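Local coordinates for protein beta-lactamase (Klebsiella pneumoniae, PDB 6HUH) that probably hydrolyses beta-lactam antibiotics to substituted beta-amino acids, as a class D beta-lactamase that confers antibiotic resistance, at residues 66-78 with 87-99. Numbering follows the deposited sequence.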
ATOM      1  N   PHE A  66      -6.534 -18.065   5.995  1.00 24.92           N
ATOM      2  CA  PHE A  66      -5.191 -17.704   6.438  1.00 23.66           C
ATOM      3  C   PHE A  66      -5.016 -16.199   6.333  1.00 28.21           C
ATOM      4  O   PHE A  66      -4.453 -15.571   7.239  1.00 29.34           O
ATOM      5  CB  PHE A  66      -4.113 -18.383   5.589  1.00 24.55           C
ATOM      6  CG  PHE A  66      -2.733 -18.062   6.115  1.00 25.41           C
ATOM      7  CD1 PHE A  66      -2.287 -18.604   7.314  1.00 29.62           C
ATOM      8  CD2 PHE A  66      -1.915 -17.162   5.459  1.00 26.69           C
ATOM      9  CE1 PHE A  66      -1.020 -18.311   7.810  1.00 30.28           C
ATOM     10  CE2 PHE A  66      -0.660 -16.834   5.978  1.00 30.26           C
ATOM     11  CZ  PHE A  66      -0.220 -17.421   7.146  1.00 29.22           C
ATOM     12  N   LEU A  67      -5.446 -15.638   5.194  1.00 22.88           N
ATOM     13  CA  LEU A  67      -5.394 -14.210   4.925  1.00 21.74           C
ATOM     14  C   LEU A  67      -6.762 -13.670   5.266  1.00 28.29           C
ATOM     15  O   LEU A  67      -7.776 -14.279   4.896  1.00 29.52           O
ATOM     16  CB  LEU A  67      -5.027 -13.941   3.460  1.00 20.02           C
ATOM     17  CG  LEU A  67      -3.730 -14.560   2.948  1.00 21.70           C
ATOM     18  CD1 LEU A  67      -3.635 -14.402   1.462  1.00 20.97           C
ATOM     19  CD2 LEU A  67      -2.491 -13.997   3.665  1.00 19.63           C
ATOM     20  N   VAL A  68      -6.794 -12.588   6.056  1.00 25.79           N
ATOM     21  CA  VAL A  68      -8.034 -11.990   6.554  1.00 27.27           C
ATOM     22  C   VAL A  68      -8.545 -10.956   5.572  1.00 35.60           C
ATOM     23  O   VAL A  68      -9.696 -11.037   5.134  1.00 36.19           O
ATOM     24  CB  VAL A  68      -7.856 -11.415   7.985  1.00 31.00           C
ATOM     25  CG1 VAL A  68      -9.122 -10.709   8.474  1.00 32.28           C
ATOM     26  CG2 VAL A  68      -7.431 -12.502   8.956  1.00 30.58           C
ATOM     27  N   ASP A  69      -7.684  -9.969   5.264  1.00 34.70           N
ATOM     28  CA  ASP A  69      -7.923  -8.875   4.326  1.00 35.57           C
ATOM     29  C   ASP A  69      -6.591  -8.359   3.804  1.00 36.96           C
ATOM     30  O   ASP A  69      -5.632  -9.111   3.764  1.00 35.34           O
ATOM     31  CB  ASP A  69      -8.810  -7.754   4.939  1.00 40.00           C
ATOM     32  CG  ASP A  69      -8.371  -7.181   6.269  1.00 53.43           C
ATOM     33  OD1 ASP A  69      -7.147  -7.116   6.515  1.00 54.69           O
ATOM     34  OD2 ASP A  69      -9.245  -6.743   7.038  1.00 60.93           O
ATOM     35  N   GLU A  70      -6.528  -7.094   3.419  1.00 34.15           N
ATOM     36  CA  GLU A  70      -5.352  -6.468   2.827  1.00 33.75           C
ATOM     37  C   GLU A  70      -4.298  -6.115   3.876  1.00 38.79           C
ATOM     38  O   GLU A  70      -3.110  -6.015   3.573  1.00 37.73           O
ATOM     39  CB  GLU A  70      -5.783  -5.216   2.042  1.00 35.65           C
ATOM     40  CG  GLU A  70      -6.781  -5.476   0.918  1.00 46.20           C
ATOM     41  CD  GLU A  70      -8.240  -5.689   1.285  1.00 77.12           C
ATOM     42  OE1 GLU A  70      -8.597  -5.569   2.481  1.00 84.92           O
ATOM     43  OE2 GLU A  70      -9.033  -5.987   0.365  1.00 70.81           O
ATOM     44  N   GLN A  71      -4.746  -5.896   5.102  1.00 37.22           N
ATOM     45  CA  GLN A  71      -3.898  -5.496   6.211  1.00 37.90           C
ATOM     46  C   GLN A  71      -3.518  -6.693   7.081  1.00 43.24           C
ATOM     47  O   GLN A  71      -2.471  -6.663   7.740  1.00 45.11           O
ATOM     48  CB  GLN A  71      -4.614  -4.410   7.099  1.00 40.22           C
ATOM     49  CG  GLN A  71      -5.273  -3.188   6.397  1.00 31.38           C
ATOM     50  CD  GLN A  71      -4.312  -2.236   5.672  1.00 63.49           C
ATOM     51  OE1 GLN A  71      -3.826  -2.507   4.565  1.00 63.02           O
ATOM     52  NE2 GLN A  71      -4.052  -1.068   6.247  1.00 58.77           N
ATOM     53  N   LEU A  72      -4.392  -7.720   7.131  1.00 37.48           N
ATOM     54  CA  LEU A  72      -4.185  -8.857   8.015  1.00 35.36           C
ATOM     55  C   LEU A  72      -4.077 -10.202   7.333  1.00 35.76           C
ATOM     56  O   LEU A  72      -4.751 -10.439   6.325  1.00 34.23           O
ATOM     57  CB  LEU A  72      -5.277  -8.881   9.072  1.00 36.61           C
ATOM     58  CG  LEU A  72      -5.145  -7.785  10.120  1.00 41.86           C
ATOM     59  CD1 LEU A  72      -6.461  -7.098  10.336  1.00 43.81           C
ATOM     60  CD2 LEU A  72      -4.559  -8.332  11.417  1.00 44.07           C
ATOM     61  N   PRO A  73      -3.221 -11.112   7.863  1.00 32.07           N
ATOM     62  CA  PRO A  73      -2.323 -10.958   9.027  1.00 31.69           C
ATOM     63  C   PRO A  73      -1.007 -10.216   8.734  1.00 36.39           C
ATOM     64  O   PRO A  73      -0.481 -10.279   7.625  1.00 35.27           O
ATOM     65  CB  PRO A  73      -2.079 -12.398   9.442  1.00 33.41           C
ATOM     66  CG  PRO A  73      -2.073 -13.154   8.124  1.00 37.89           C
ATOM     67  CD  PRO A  73      -3.051 -12.439   7.226  1.00 33.22           C
ATOM     68  N   ALA A  74      -0.498  -9.486   9.726  1.00 34.54           N
ATOM     69  CA  ALA A  74       0.775  -8.786   9.614  1.00 34.25           C
ATOM     70  C   ALA A  74       1.822  -9.712  10.250  1.00 38.94           C
ATOM     71  O   ALA A  74       2.036  -9.692  11.470  1.00 39.13           O
ATOM     72  CB  ALA A  74       0.707  -7.447  10.339  1.00 35.49           C
ATOM     73  N   LEU A  75       2.396 -10.600   9.438  1.00 34.83           N
ATOM     74  CA  LEU A  75       3.360 -11.579   9.948  1.00 35.72           C
ATOM     75  C   LEU A  75       4.796 -11.024  10.068  1.00 42.85           C
ATOM     76  O   LEU A  75       5.275 -10.385   9.133  1.00 43.23           O
ATOM     77  CB  LEU A  75       3.337 -12.888   9.133  1.00 34.72           C
ATOM     78  CG  LEU A  75       1.976 -13.603   8.921  1.00 38.13           C
ATOM     79  CD1 LEU A  75       2.151 -14.841   8.066  1.00 37.57           C
ATOM     80  CD2 LEU A  75       1.299 -13.984  10.245  1.00 39.56           C
ATOM     81  N   PRO A  76       5.504 -11.240  11.204  1.00 40.43           N
ATOM     82  CA  PRO A  76       6.874 -10.717  11.316  1.00 40.45           C
ATOM     83  C   PRO A  76       7.937 -11.569  10.612  1.00 44.20           C
ATOM     84  O   PRO A  76       7.797 -12.790  10.499  1.00 43.97           O
ATOM     85  CB  PRO A  76       7.112 -10.717  12.821  1.00 43.30           C
ATOM     86  CG  PRO A  76       6.312 -11.869  13.323  1.00 47.64           C
ATOM     87  CD  PRO A  76       5.091 -11.937  12.446  1.00 42.46           C
ATOM     88  N   PHE A  77       9.036 -10.923  10.197  1.00 40.04           N
ATOM     89  CA  PHE A  77      10.196 -11.587   9.600  1.00 38.48           C
ATOM     90  C   PHE A  77      10.937 -12.338  10.723  1.00 43.01           C
ATOM     91  O   PHE A  77      11.079 -11.804  11.821  1.00 43.96           O
ATOM     92  CB  PHE A  77      11.119 -10.531   8.967  1.00 39.85           C
ATOM     93  CG  PHE A  77      12.426 -11.069   8.424  1.00 41.67           C
ATOM     94  CD1 PHE A  77      12.493 -11.632   7.151  1.00 42.74           C
ATOM     95  CD2 PHE A  77      13.601 -10.971   9.167  1.00 44.29           C
ATOM     96  CE1 PHE A  77      13.706 -12.101   6.639  1.00 43.56           C
ATOM     97  CE2 PHE A  77      14.809 -11.460   8.658  1.00 47.24           C
ATOM     98  CZ  PHE A  77      14.853 -12.021   7.401  1.00 43.98           C
ATOM     99  N   LYS A  78      11.418 -13.551  10.453  1.00 39.14           N
ATOM    100  CA  LYS A  78      12.154 -14.334  11.459  1.00 40.01           C
ATOM    101  C   LYS A  78      13.546 -14.704  10.938  1.00 43.72           C
ATOM    102  O   LYS A  78      13.704 -14.858   9.731  1.00 40.73           O
ATOM    103  CB  LYS A  78      11.391 -15.626  11.808  1.00 42.30           C
ATOM    104  CG  LYS A  78      10.042 -15.447  12.504  1.00 52.28           C
ATOM    105  CD  LYS A  78       9.363 -16.807  12.664  1.00 61.65           C
ATOM    106  CE  LYS A  78       7.879 -16.724  12.906  1.00 68.94           C
ATOM    107  NZ  LYS A  78       7.229 -18.040  12.666  1.00 75.96           N
ATOM    108  N   GLU A  87      13.492  -5.115   1.402  1.00 54.74           N
ATOM    109  CA  GLU A  87      12.066  -4.878   1.682  1.00 53.71           C
ATOM    110  C   GLU A  87      11.341  -6.099   2.319  1.00 56.34           C
ATOM    111  O   GLU A  87      10.221  -5.964   2.833  1.00 56.21           O
ATOM    112  CB  GLU A  87      11.289  -4.362   0.444  1.00 54.38           C
ATOM    113  CG  GLU A  87      12.009  -4.214  -0.889  1.00 67.76           C
ATOM    114  CD  GLU A  87      12.987  -3.064  -1.038  1.00102.35           C
ATOM    115  OE1 GLU A  87      14.103  -3.164  -0.478  1.00 98.46           O
ATOM    116  OE2 GLU A  87      12.712  -2.155  -1.851  1.00105.71           O
ATOM    117  N   TRP A  88      11.991  -7.277   2.278  1.00 50.15           N
ATOM    118  CA  TRP A  88      11.497  -8.513   2.863  1.00 47.50           C
ATOM    119  C   TRP A  88      11.786  -8.561   4.364  1.00 49.64           C
ATOM    120  O   TRP A  88      11.123  -9.301   5.082  1.00 48.61           O
ATOM    121  CB  TRP A  88      12.194  -9.715   2.205  1.00 45.75           C
ATOM    122  CG  TRP A  88      11.794 -10.056   0.791  1.00 45.16           C
ATOM    123  CD1 TRP A  88      10.931  -9.380  -0.019  1.00 46.92           C
ATOM    124  CD2 TRP A  88      12.270 -11.166   0.031  1.00 44.86           C
ATOM    125  NE1 TRP A  88      10.843 -10.003  -1.239  1.00 45.38           N
ATOM    126  CE2 TRP A  88      11.656 -11.101  -1.238  1.00 47.68           C
ATOM    127  CE3 TRP A  88      13.168 -12.210   0.294  1.00 47.05           C
ATOM    128  CZ2 TRP A  88      11.903 -12.050  -2.238  1.00 47.06           C
ATOM    129  CZ3 TRP A  88      13.416 -13.143  -0.696  1.00 48.52           C
ATOM    130  CH2 TRP A  88      12.802 -13.050  -1.952  1.00 48.11           C
ATOM    131  N   LYS A  89      12.786  -7.790   4.831  1.00 46.81           N
ATOM    132  CA  LYS A  89      13.292  -7.784   6.210  1.00 47.28           C
ATOM    133  C   LYS A  89      12.320  -7.251   7.306  1.00 50.93           C
ATOM    134  O   LYS A  89      12.685  -7.322   8.480  1.00 52.07           O
ATOM    135  CB  LYS A  89      14.641  -7.040   6.287  1.00 51.02           C
ATOM    136  CG  LYS A  89      15.813  -7.767   5.626  1.00 58.69           C
ATOM    137  CD  LYS A  89      16.586  -8.621   6.622  1.00 68.01           C
ATOM    138  CE  LYS A  89      18.082  -8.583   6.405  1.00 83.21           C
ATOM    139  NZ  LYS A  89      18.822  -9.257   7.514  1.00 93.99           N
ATOM    140  N   GLN A  90      11.101  -6.776   6.968  1.00 45.96           N
ATOM    141  CA  GLN A  90      10.177  -6.323   8.018  1.00 45.48           C
ATOM    142  C   GLN A  90       8.860  -7.093   8.050  1.00 46.74           C
ATOM    143  O   GLN A  90       8.721  -8.100   7.363  1.00 45.49           O
ATOM    144  CB  GLN A  90       9.928  -4.803   7.960  1.00 47.69           C
ATOM    145  CG  GLN A  90      10.425  -4.039   9.224  1.00 60.57           C
ATOM    146  CD  GLN A  90       9.629  -4.247  10.513  1.00 65.87           C
ATOM    147  OE1 GLN A  90       9.861  -5.186  11.287  1.00 56.96           O
ATOM    148  NE2 GLN A  90       8.747  -3.309  10.831  1.00 51.58           N
ATOM    149  N   THR A  91       7.912  -6.641   8.906  1.00 43.15           N
ATOM    150  CA  THR A  91       6.572  -7.210   9.070  1.00 41.71           C
ATOM    151  C   THR A  91       5.796  -7.014   7.754  1.00 42.89           C
ATOM    152  O   THR A  91       5.664  -5.877   7.287  1.00 42.34           O
ATOM    153  CB  THR A  91       5.875  -6.573  10.298  1.00 48.07           C
ATOM    154  OG1 THR A  91       6.587  -6.933  11.479  1.00 50.19           O
ATOM    155  CG2 THR A  91       4.425  -6.995  10.445  1.00 44.26           C
ATOM    156  N   THR A  92       5.337  -8.107   7.129  1.00 36.52           N
ATOM    157  CA  THR A  92       4.600  -7.950   5.881  1.00 34.83           C
ATOM    158  C   THR A  92       3.119  -8.306   6.066  1.00 35.99           C
ATOM    159  O   THR A  92       2.761  -9.119   6.910  1.00 35.21           O
ATOM    160  CB  THR A  92       5.280  -8.679   4.707  1.00 43.20           C
ATOM    161  OG1 THR A  92       5.333 -10.056   5.008  1.00 49.58           O
ATOM    162  CG2 THR A  92       6.698  -8.171   4.426  1.00 43.16           C
ATOM    163  N   THR A  93       2.273  -7.606   5.323  1.00 30.88           N
ATOM    164  CA  THR A  93       0.821  -7.749   5.277  1.00 30.22           C
ATOM    165  C   THR A  93       0.495  -8.308   3.873  1.00 35.83           C
ATOM    166  O   THR A  93       1.397  -8.296   3.028  1.00 34.79           O
ATOM    167  CB  THR A  93       0.134  -6.380   5.535  1.00 32.30           C
ATOM    168  OG1 THR A  93       0.322  -5.509   4.423  1.00 33.62           O
ATOM    169  CG2 THR A  93       0.628  -5.696   6.771  1.00 27.63           C
ATOM    170  N   PRO A  94      -0.750  -8.769   3.548  1.00 34.24           N
ATOM    171  CA  PRO A  94      -1.001  -9.294   2.187  1.00 33.49           C
ATOM    172  C   PRO A  94      -0.809  -8.266   1.061  1.00 40.18           C
ATOM    173  O   PRO A  94      -0.542  -8.645  -0.071  1.00 38.98           O
ATOM    174  CB  PRO A  94      -2.442  -9.811   2.274  1.00 34.86           C
ATOM    175  CG  PRO A  94      -2.673 -10.045   3.723  1.00 39.16           C
ATOM    176  CD  PRO A  94      -1.954  -8.932   4.395  1.00 35.59           C
ATOM    177  N   SER A  95      -0.925  -6.965   1.387  1.00 40.72           N
ATOM    178  CA  SER A  95      -0.761  -5.824   0.473  1.00 41.51           C
ATOM    179  C   SER A  95       0.723  -5.609   0.133  1.00 44.27           C
ATOM    180  O   SER A  95       1.075  -5.356  -1.022  1.00 44.46           O
ATOM    181  CB  SER A  95      -1.361  -4.564   1.101  1.00 46.36           C
ATOM    182  OG  SER A  95      -1.327  -3.459   0.214  1.00 59.18           O
ATOM    183  N   ARG A  96       1.572  -5.709   1.160  1.00 39.70           N
ATOM    184  CA  ARG A  96       3.026  -5.578   1.111  1.00 38.97           C
ATOM    185  C   ARG A  96       3.651  -6.848   0.492  1.00 38.32           C
ATOM    186  O   ARG A  96       4.716  -6.767  -0.115  1.00 38.27           O
ATOM    187  CB  ARG A  96       3.557  -5.313   2.536  1.00 40.32           C
ATOM    188  CG  ARG A  96       5.040  -5.026   2.600  1.00 55.47           C
ATOM    189  CD  ARG A  96       5.472  -4.610   3.982  1.00 71.60           C
ATOM    190  NE  ARG A  96       6.934  -4.607   4.103  1.00 83.62           N
ATOM    191  CZ  ARG A  96       7.704  -3.548   3.874  1.00 92.34           C
ATOM    192  NH1 ARG A  96       7.165  -2.396   3.495  1.00 66.14           N
ATOM    193  NH2 ARG A  96       9.019  -3.633   4.023  1.00 85.71           N
ATOM    194  N   TRP A  97       2.978  -8.011   0.654  1.00 30.44           N
ATOM    195  CA  TRP A  97       3.353  -9.337   0.127  1.00 27.45           C
ATOM    196  C   TRP A  97       3.385  -9.296  -1.380  1.00 30.36           C
ATOM    197  O   TRP A  97       4.389  -9.645  -1.989  1.00 30.62           O
ATOM    198  CB  TRP A  97       2.289 -10.340   0.577  1.00 24.70           C
ATOM    199  CG  TRP A  97       2.387 -11.727   0.033  1.00 24.02           C
ATOM    200  CD1 TRP A  97       3.505 -12.505  -0.022  1.00 27.17           C
ATOM    201  CD2 TRP A  97       1.286 -12.584  -0.305  1.00 22.49           C
ATOM    202  NE1 TRP A  97       3.183 -13.766  -0.464  1.00 26.42           N
ATOM    203  CE2 TRP A  97       1.824 -13.842  -0.646  1.00 27.14           C
ATOM    204  CE3 TRP A  97      -0.101 -12.386  -0.424  1.00 22.61           C
ATOM    205  CZ2 TRP A  97       1.022 -14.909  -1.069  1.00 26.04           C
ATOM    206  CZ3 TRP A  97      -0.893 -13.435  -0.849  1.00 23.71           C
ATOM    207  CH2 TRP A  97      -0.336 -14.683  -1.156  1.00 24.66           C
ATOM    208  N   MET A  98       2.281  -8.827  -1.975  1.00 26.06           N
ATOM    209  CA  MET A  98       2.098  -8.686  -3.413  1.00 24.88           C
ATOM    210  C   MET A  98       3.082  -7.688  -4.004  1.00 31.19           C
ATOM    211  O   MET A  98       3.738  -7.996  -5.008  1.00 30.15           O
ATOM    212  CB  MET A  98       0.646  -8.288  -3.737  1.00 26.37           C
ATOM    213  CG  MET A  98      -0.341  -9.395  -3.505  1.00 28.70           C
ATOM    214  SD  MET A  98       0.072 -10.897  -4.433  1.00 31.55           S
ATOM    215  CE  MET A  98      -1.492 -11.643  -4.515  1.00 28.02           C
ATOM    216  N   THR A  99       3.214  -6.516  -3.340  1.00 29.94           N
ATOM    217  CA  THR A  99       4.060  -5.390  -3.733  1.00 31.02           C
ATOM    218  C   THR A  99       5.554  -5.793  -3.857  1.00 35.13           C
ATOM    219  O   THR A  99       6.069  -5.802  -4.979  1.00 35.85           O
ATOM    220  CB  THR A  99       3.801  -4.182  -2.805  1.00 45.13           C
ATOM    221  OG1 THR A  99       2.406  -3.853  -2.862  1.00 49.27           O
ATOM    222  CG2 THR A  99       4.600  -2.952  -3.198  1.00 44.69           C
TER
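Leu67 sends its two methyls to different partners: CD2 lies 4.0 Å from CG of Pro94, while CD1 meets CZ3 of Trp97 at 3.7 Å, the leucine crossing the indole at about a right angle. A branched apolar side chain suits this buried spot between a proline ring and an indole. Asp69 shapes the turn that follows: OD1 accepts from Gln71 N, an Asx turn, and from Leu72 N, which widens it to an Asx motif; the short carboxylate can reach the N-H groups just ahead. The turn brings Glu70 O to the start of helix 94-99, where Ser95 N donates to it over 3.2 Å, in the carbonyl plane. Pro94, having no N-H to satisfy, fits the first turn of the helix, its ring packed against the backbone of 69-72. Beyond the cis peptide before Pro73, the chains run close and the small methyl of Ala74 sits against Thr91, CB to CG2 3.7 Å. Leu75 and Thr92 then form a single antiparallel bridge, with Thr92 N to Leu75 O at 3.0 Å and a weak return bond from Leu75 N to Thr92 O. Phe77, its CG anti to the backbone N (chi1 175°), lays one ring face over Lys89 CA in a CH-pi contact. Trp88 lies about 6 Å, between side chains, from Ser51, the probable acyl-ester serine. The paired loop packs on Tyr62 and Tyr105 of helices 56-64 and 103-113, and Glu70 OE2 is hydrogen-bonded to Asn182 and His179 of helix 174-184.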